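Side-chain contacts in protein YibA (Escherichia coli, PDB 1OYZ), which is of unknown function but contains HEAT-type helical repeats and may have an oxidoreductase activity: residues Asp34-Ser37 / Leu38-Ile41; Lys187-Ser191 / Asp192-Cys196; Cys229-Leu232 / Lys233-Thr236. All blocks are in the same frame, centred on the assembly; numbering follows the deposited sequence.

Contact 1: residues Asp34-Ser37 / Leu38-Ile41; sequences DHNS and LKRI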
# COMPACT_ATOMS: atom_id res chain seq x y z
N ASP A 34 24.32 -0.05 -13.91
CA ASP A 34 23.99 -0.71 -15.16
C ASP A 34 22.88 0.08 -15.85
O ASP A 34 22.14 0.81 -15.19
CB ASP A 34 23.54 -2.13 -14.87
CG ASP A 34 23.51 -2.99 -16.10
OD1 ASP A 34 22.45 -3.06 -16.76
OD2 ASP A 34 24.57 -3.58 -16.43
N HIS A 35 22.74 -0.06 -17.17
CA HIS A 35 21.70 0.66 -17.90
C HIS A 35 20.33 -0.00 -17.76
O HIS A 35 19.30 0.63 -18.02
CB HIS A 35 22.06 0.81 -19.38
CG HIS A 35 23.17 1.80 -19.63
ND1 HIS A 35 23.14 3.07 -19.12
CD2 HIS A 35 24.32 1.69 -20.33
CE1 HIS A 35 24.24 3.72 -19.50
NE2 HIS A 35 24.97 2.90 -20.23
N ASN A 36 20.32 -1.27 -17.36
CA ASN A 36 19.06 -1.98 -17.18
C ASN A 36 18.56 -1.82 -15.76
O ASN A 36 19.29 -2.06 -14.79
CB ASN A 36 19.17 -3.46 -17.51
CG ASN A 36 17.83 -4.17 -17.41
OD1 ASN A 36 17.00 -4.08 -18.32
ND2 ASN A 36 17.60 -4.85 -16.29
N SER A 37 17.30 -1.44 -15.64
CA SER A 37 16.67 -1.21 -14.36
C SER A 37 16.66 -2.43 -13.46
O SER A 37 17.05 -2.36 -12.29
CB SER A 37 15.24 -0.72 -14.58
OG SER A 37 14.73 -0.22 -13.35
N LEU A 38 16.20 -3.55 -14.00
CA LEU A 38 16.10 -4.79 -13.26
C LEU A 38 17.46 -5.22 -12.74
O LEU A 38 17.57 -5.78 -11.63
CB LEU A 38 15.54 -5.89 -14.16
CG LEU A 38 15.26 -7.20 -13.44
CD1 LEU A 38 14.35 -6.97 -12.22
CD2 LEU A 38 14.61 -8.14 -14.42
N LYS A 39 18.50 -4.97 -13.54
CA LYS A 39 19.84 -5.31 -13.11
C LYS A 39 20.23 -4.48 -11.89
O LYS A 39 20.83 -4.98 -10.94
CB LYS A 39 20.85 -5.10 -14.24
CG LYS A 39 21.11 -6.34 -15.08
CD LYS A 39 22.43 -6.26 -15.81
CE LYS A 39 22.78 -7.59 -16.49
NZ LYS A 39 24.09 -7.54 -17.23
N ARG A 40 19.89 -3.20 -11.91
CA ARG A 40 20.24 -2.33 -10.79
C ARG A 40 19.50 -2.73 -9.51
O ARG A 40 20.05 -2.72 -8.41
CB ARG A 40 19.90 -0.88 -11.15
CG ARG A 40 20.81 -0.31 -12.23
CD ARG A 40 20.63 1.19 -12.40
NE ARG A 40 19.58 1.49 -13.36
CZ ARG A 40 18.30 1.64 -13.04
NH1 ARG A 40 17.91 1.54 -11.78
NH2 ARG A 40 17.41 1.86 -14.00
N ILE A 41 18.24 -3.06 -9.66
CA ILE A 41 17.42 -3.43 -8.52
C ILE A 41 17.86 -4.76 -7.88
O ILE A 41 17.95 -4.87 -6.64
CB ILE A 41 15.98 -3.53 -8.98
CG1 ILE A 41 15.49 -2.11 -9.29
CG2 ILE A 41 15.15 -4.32 -7.96
CD1 ILE A 41 14.16 -2.06 -10.06

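Contact 2: residues Lys187-Ser191 / Asp192-Cys196; sequences KYDNS and DIRDC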
# COMPACT_ATOMS: atom_id res chain seq x y z
N LYS A 187 -10.07 0.34 10.65
CA LYS A 187 -11.45 0.53 11.11
C LYS A 187 -11.72 1.95 11.58
O LYS A 187 -12.45 2.17 12.54
CB LYS A 187 -11.77 -0.47 12.23
CG LYS A 187 -11.69 -1.93 11.78
CD LYS A 187 -12.02 -2.88 12.92
CE LYS A 187 -11.69 -4.33 12.57
NZ LYS A 187 -12.18 -5.22 13.64
N TYR A 188 -11.11 2.92 10.91
CA TYR A 188 -11.33 4.31 11.24
C TYR A 188 -12.75 4.67 10.80
O TYR A 188 -13.21 4.24 9.75
CB TYR A 188 -10.31 5.17 10.51
CG TYR A 188 -8.89 4.98 11.01
CD1 TYR A 188 -7.80 5.36 10.22
CD2 TYR A 188 -8.64 4.44 12.28
CE1 TYR A 188 -6.50 5.20 10.68
CE2 TYR A 188 -7.34 4.28 12.74
CZ TYR A 188 -6.27 4.66 11.94
OH TYR A 188 -4.97 4.48 12.40
N ASP A 189 -13.44 5.47 11.59
CA ASP A 189 -14.80 5.83 11.22
C ASP A 189 -15.25 7.18 11.76
O ASP A 189 -14.96 7.55 12.90
CB ASP A 189 -15.75 4.70 11.66
CG ASP A 189 -17.17 4.87 11.13
OD1 ASP A 189 -17.37 5.58 10.11
OD2 ASP A 189 -18.08 4.25 11.73
N ASN A 190 -15.94 7.92 10.91
CA ASN A 190 -16.49 9.22 11.24
C ASN A 190 -17.37 9.66 10.08
O ASN A 190 -17.35 9.07 8.99
CB ASN A 190 -15.40 10.27 11.53
CG ASN A 190 -14.48 10.52 10.35
OD1 ASN A 190 -14.92 10.82 9.24
ND2 ASN A 190 -13.19 10.43 10.60
N SER A 191 -18.17 10.68 10.31
CA SER A 191 -19.09 11.15 9.29
C SER A 191 -18.39 11.42 7.96
O SER A 191 -18.90 11.08 6.90
CB SER A 191 -19.81 12.39 9.81
OG SER A 191 -20.53 12.99 8.76
N ASP A 192 -17.21 12.04 8.02
CA ASP A 192 -16.47 12.36 6.81
C ASP A 192 -16.06 11.16 5.97
O ASP A 192 -16.16 11.19 4.74
CB ASP A 192 -15.23 13.18 7.16
CG ASP A 192 -15.56 14.53 7.78
OD1 ASP A 192 -16.09 14.58 8.93
OD2 ASP A 192 -15.29 15.54 7.12
N ILE A 193 -15.60 10.10 6.62
CA ILE A 193 -15.17 8.92 5.90
C ILE A 193 -16.40 8.23 5.32
O ILE A 193 -16.40 7.79 4.18
CB ILE A 193 -14.36 7.96 6.82
CG1 ILE A 193 -15.21 7.45 7.97
CG2 ILE A 193 -13.15 8.69 7.39
CD1 ILE A 193 -16.00 6.18 7.62
N ARG A 194 -17.47 8.14 6.10
CA ARG A 194 -18.65 7.52 5.55
C ARG A 194 -19.11 8.28 4.31
O ARG A 194 -19.34 7.68 3.25
CB ARG A 194 -19.74 7.44 6.59
CG ARG A 194 -19.51 6.30 7.50
CD ARG A 194 -20.61 6.17 8.46
NE ARG A 194 -20.22 5.29 9.55
CZ ARG A 194 -21.08 4.74 10.39
NH1 ARG A 194 -22.38 4.99 10.27
NH2 ARG A 194 -20.63 3.95 11.36
N ASP A 195 -19.21 9.60 4.42
CA ASP A 195 -19.66 10.37 3.27
C ASP A 195 -18.70 10.19 2.10
O ASP A 195 -19.14 10.11 0.95
CB ASP A 195 -19.84 11.86 3.63
CG ASP A 195 -20.88 12.09 4.75
OD1 ASP A 195 -21.82 11.27 4.85
OD2 ASP A 195 -20.77 13.08 5.51
N CYS A 196 -17.40 10.09 2.35
CA CYS A 196 -16.50 9.91 1.20
C CYS A 196 -16.75 8.52 0.61
O CYS A 196 -16.72 8.38 -0.61
CB CYS A 196 -15.02 10.07 1.58
SG CYS A 196 -14.52 11.81 1.93

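Contact 3: residues Cys229-Leu232 / Lys233-Thr236; sequences CDEL and KKNT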
# COMPACT_ATOMS: atom_id res chain seq x y z
N CYS A 229 -27.38 -4.13 -3.78
CA CYS A 229 -28.42 -4.89 -4.47
C CYS A 229 -28.05 -5.11 -5.94
O CYS A 229 -28.16 -6.23 -6.46
CB CYS A 229 -29.76 -4.13 -4.41
SG CYS A 229 -31.07 -4.80 -5.49
N ASP A 230 -27.59 -4.06 -6.62
CA ASP A 230 -27.22 -4.21 -8.02
C ASP A 230 -26.09 -5.20 -8.26
O ASP A 230 -26.11 -5.94 -9.24
CB ASP A 230 -26.80 -2.88 -8.63
CG ASP A 230 -27.91 -1.86 -8.65
OD1 ASP A 230 -27.61 -0.68 -8.93
OD2 ASP A 230 -29.08 -2.25 -8.39
N GLU A 231 -25.09 -5.17 -7.38
CA GLU A 231 -23.93 -6.03 -7.51
C GLU A 231 -24.29 -7.48 -7.28
O GLU A 231 -23.76 -8.37 -7.97
CB GLU A 231 -22.86 -5.60 -6.51
CG GLU A 231 -22.23 -4.30 -6.90
CD GLU A 231 -21.51 -4.40 -8.22
OE1 GLU A 231 -21.51 -3.41 -8.98
OE2 GLU A 231 -20.93 -5.47 -8.50
N LEU A 232 -25.18 -7.74 -6.33
CA LEU A 232 -25.54 -9.12 -6.09
C LEU A 232 -26.36 -9.69 -7.23
O LEU A 232 -26.47 -10.89 -7.34
CB LEU A 232 -26.31 -9.26 -4.76
CG LEU A 232 -25.52 -8.95 -3.48
CD1 LEU A 232 -26.48 -8.62 -2.33
CD2 LEU A 232 -24.63 -10.15 -3.13
N LYS A 233 -26.91 -8.85 -8.10
CA LYS A 233 -27.73 -9.41 -9.19
C LYS A 233 -26.95 -9.74 -10.46
O LYS A 233 -27.51 -10.24 -11.43
CB LYS A 233 -28.89 -8.47 -9.53
CG LYS A 233 -29.88 -8.33 -8.39
CD LYS A 233 -31.03 -7.43 -8.79
CE LYS A 233 -32.17 -7.49 -7.78
NZ LYS A 233 -33.39 -6.85 -8.37
N LYS A 234 -25.66 -9.48 -10.44
CA LYS A 234 -24.86 -9.77 -11.61
C LYS A 234 -24.67 -11.27 -11.83
O LYS A 234 -24.83 -12.08 -10.91
CB LYS A 234 -23.53 -9.04 -11.50
CG LYS A 234 -23.73 -7.51 -11.53
CD LYS A 234 -22.42 -6.76 -11.46
CE LYS A 234 -22.60 -5.28 -11.74
NZ LYS A 234 -21.30 -4.56 -11.63
N ASN A 235 -24.35 -11.62 -13.06
CA ASN A 235 -24.12 -12.99 -13.46
C ASN A 235 -22.83 -13.47 -12.78
O ASN A 235 -22.74 -14.60 -12.30
CB ASN A 235 -23.98 -13.05 -14.97
CG ASN A 235 -24.38 -14.37 -15.52
OD1 ASN A 235 -25.56 -14.74 -15.49
ND2 ASN A 235 -23.40 -15.13 -16.03
N THR A 236 -21.83 -12.59 -12.76
CA THR A 236 -20.55 -12.82 -12.10
C THR A 236 -20.56 -11.85 -10.92
O THR A 236 -20.62 -10.64 -11.11
CB THR A 236 -19.36 -12.45 -13.02
OG1 THR A 236 -19.40 -13.23 -14.22
CG2 THR A 236 -18.05 -12.68 -12.29
O HOH W 1 -26.18 -12.95 -8.92

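Contact 1: residues Asp34-Ser37 / Leu38-Ile41
Asn-36 and Arg-40 meet where the chain turns from loop into helix: Arg-40 N donates to Asn-36 O at 3.2 Å, and one residue on Ile-41 N reaches Ser-37 O at 3.0 Å. These i to i+4 bonds are the first of the helix, with Asn-36 at the N-cap position. Ahead of them the loop is folded back on itself, because Asp-34 OD1 accepts from Asn-36 N at 2.8 Å and closes an Asx turn. Aspartate suits this place, its short carboxylate reaching a backbone N-H two residues on. The N-H comes to the anti side of the oxygen, 24° out of the carboxylate plane.

The same carboxylate lies against the aliphatic part of Lys-39, with OD1 of Asp-34 3.3 Å from CD of Lys-39. Lysine supplies both a methylene chain to cross the acid and a distant charge, NZ of Lys-39 standing 4.1 Å from OD2 of Asp-34, beyond a salt bridge but near enough for a probable mild attraction. Arg-40 turns back over the start of the helix. A bend at chi3 (-87°) swings its guanidinium across Ser-37, whose CA sits over one face, off centre toward the rim. At the guanidinium edge, NE of Arg-40 makes a weak bond to Asp-34 O at 3.2 Å. The small side chain of Ser-37 probably helps, since its CB lies 3.4 Å from NH2 of Arg-40.

This surface contact joins the loop that follows helix 25-31 to the first turn of helix 37-50, where Leu-38 O goes on to accept from Ser-42 OG.

Contact 2: residues Lys187-Ser191 / Asp192-Cys196
Asp-189 and Arg-194 form the tight polar part of this contact, a side-on salt bridge across the start of a helix. NE of Arg-194 donates to OD1 of Asp-189 at 2.9 Å and NH2 of Arg-194 to OD2 of Asp-189 at 2.6 Å, each using the syn lone pair of its oxygen. The two planes lie 13° apart, and such paired bonds restrict rotation of either end. An arginine extended from CG to NE has the length to reach back to a carboxylate five residues earlier.

Next along the chain, Asn-190 caps the helix: its OD1 accepts from Ile-193 N at 2.8 Å. Asparagine suits the place because its short side-chain carbonyl can accept from a backbone N-H at the helix start. With CG between its own backbone N and carbonyl carbon (chi1 61°), the amide oxygen is brought over the first turn. Ile-193, a buried hydrocarbon beside the cap, packs CG2 3.3 Å from that OD1 and touches Arg-219.

The solvent side is looser. Ser-191 OG gives only a weak bond to Asp-195 OD2, at 3.3 Å; the stronger partner of Asp-195 is Arg-223, in a salt bridge.

Tyr-188 packs on Ile-161 of the neighbouring helix 161-168. Lys-187, with positive phi, ends helix 173-186 in a Schellman motif, and Asn-190 N-caps helix 191-200; this short turn between consecutive helices suits the helical-repeat architecture of a HEAT protein.

Contact 3: residues Cys229-Leu232 / Lys233-Thr236
OE1 of Glu-231 is gripped by two cations, Lys-234 NZ at 2.9 Å and, from outside this stretch, Arg-209 through its NH2. The first is an i to i+3 salt bridge at the C-terminal end of helix 225-232, in a protein built of HEAT-type helical repeats. Lys-234 approaches on the syn side of OE1, 28° out of the carboxylate plane, and makes a second, weak bond to OE2.

The two side chains lie side by side and point the same way: Glu-231 is bent at chi2 (-63°), which curls its carboxylate back toward the extended lysine. Glutamate suits a buried site with two positive neighbours, which would probably favour its charged form. Losing this carboxylate to an alanine is likely to leave Lys-234 and Arg-209 without their shared anion and the lysine chain free to turn.

Backbone bonds near this pair are mixed: Lys-233 N bonds to Asp-230 O at 3.2 Å, lying well above the carbonyl plane, and only weakly to Cys-229 O. Lys-233 is exposed, and its long methylene chain passes the thiol, CE of Lys-233 being 3.7 Å from SG of Cys-229. Leu-232, buried and hydrophobic, faces instead Ile-241, Ile-242 and Ala-245 of helix 239-248.

Past the last turn a water bridges two backbone carbonyls, donating to Leu-232 O and to Lys-234 O at 2.6 Å each.

In the fold
The three contacts come in series along one all-helical chain, each at a junction of helix and loop. Contacts 1 and 2 mark helix starts, of 37-50 and 191-200, while contact 3 marks the end of helix 225-232. Contact 1 stands far off, its centre 43 Å from that of contact 2 and 45 Å from that of contact 3; contacts 1 and 2 lie on opposite sides of the chain's centre. Contacts 2 and 3 have centres 25 Å apart and nearest atoms about 15 Å apart. None touches another, as expected of an elongated helical-repeat protein, where each junction has its own local bonds, to which residues from neighbouring parts add in contacts 2 and 3.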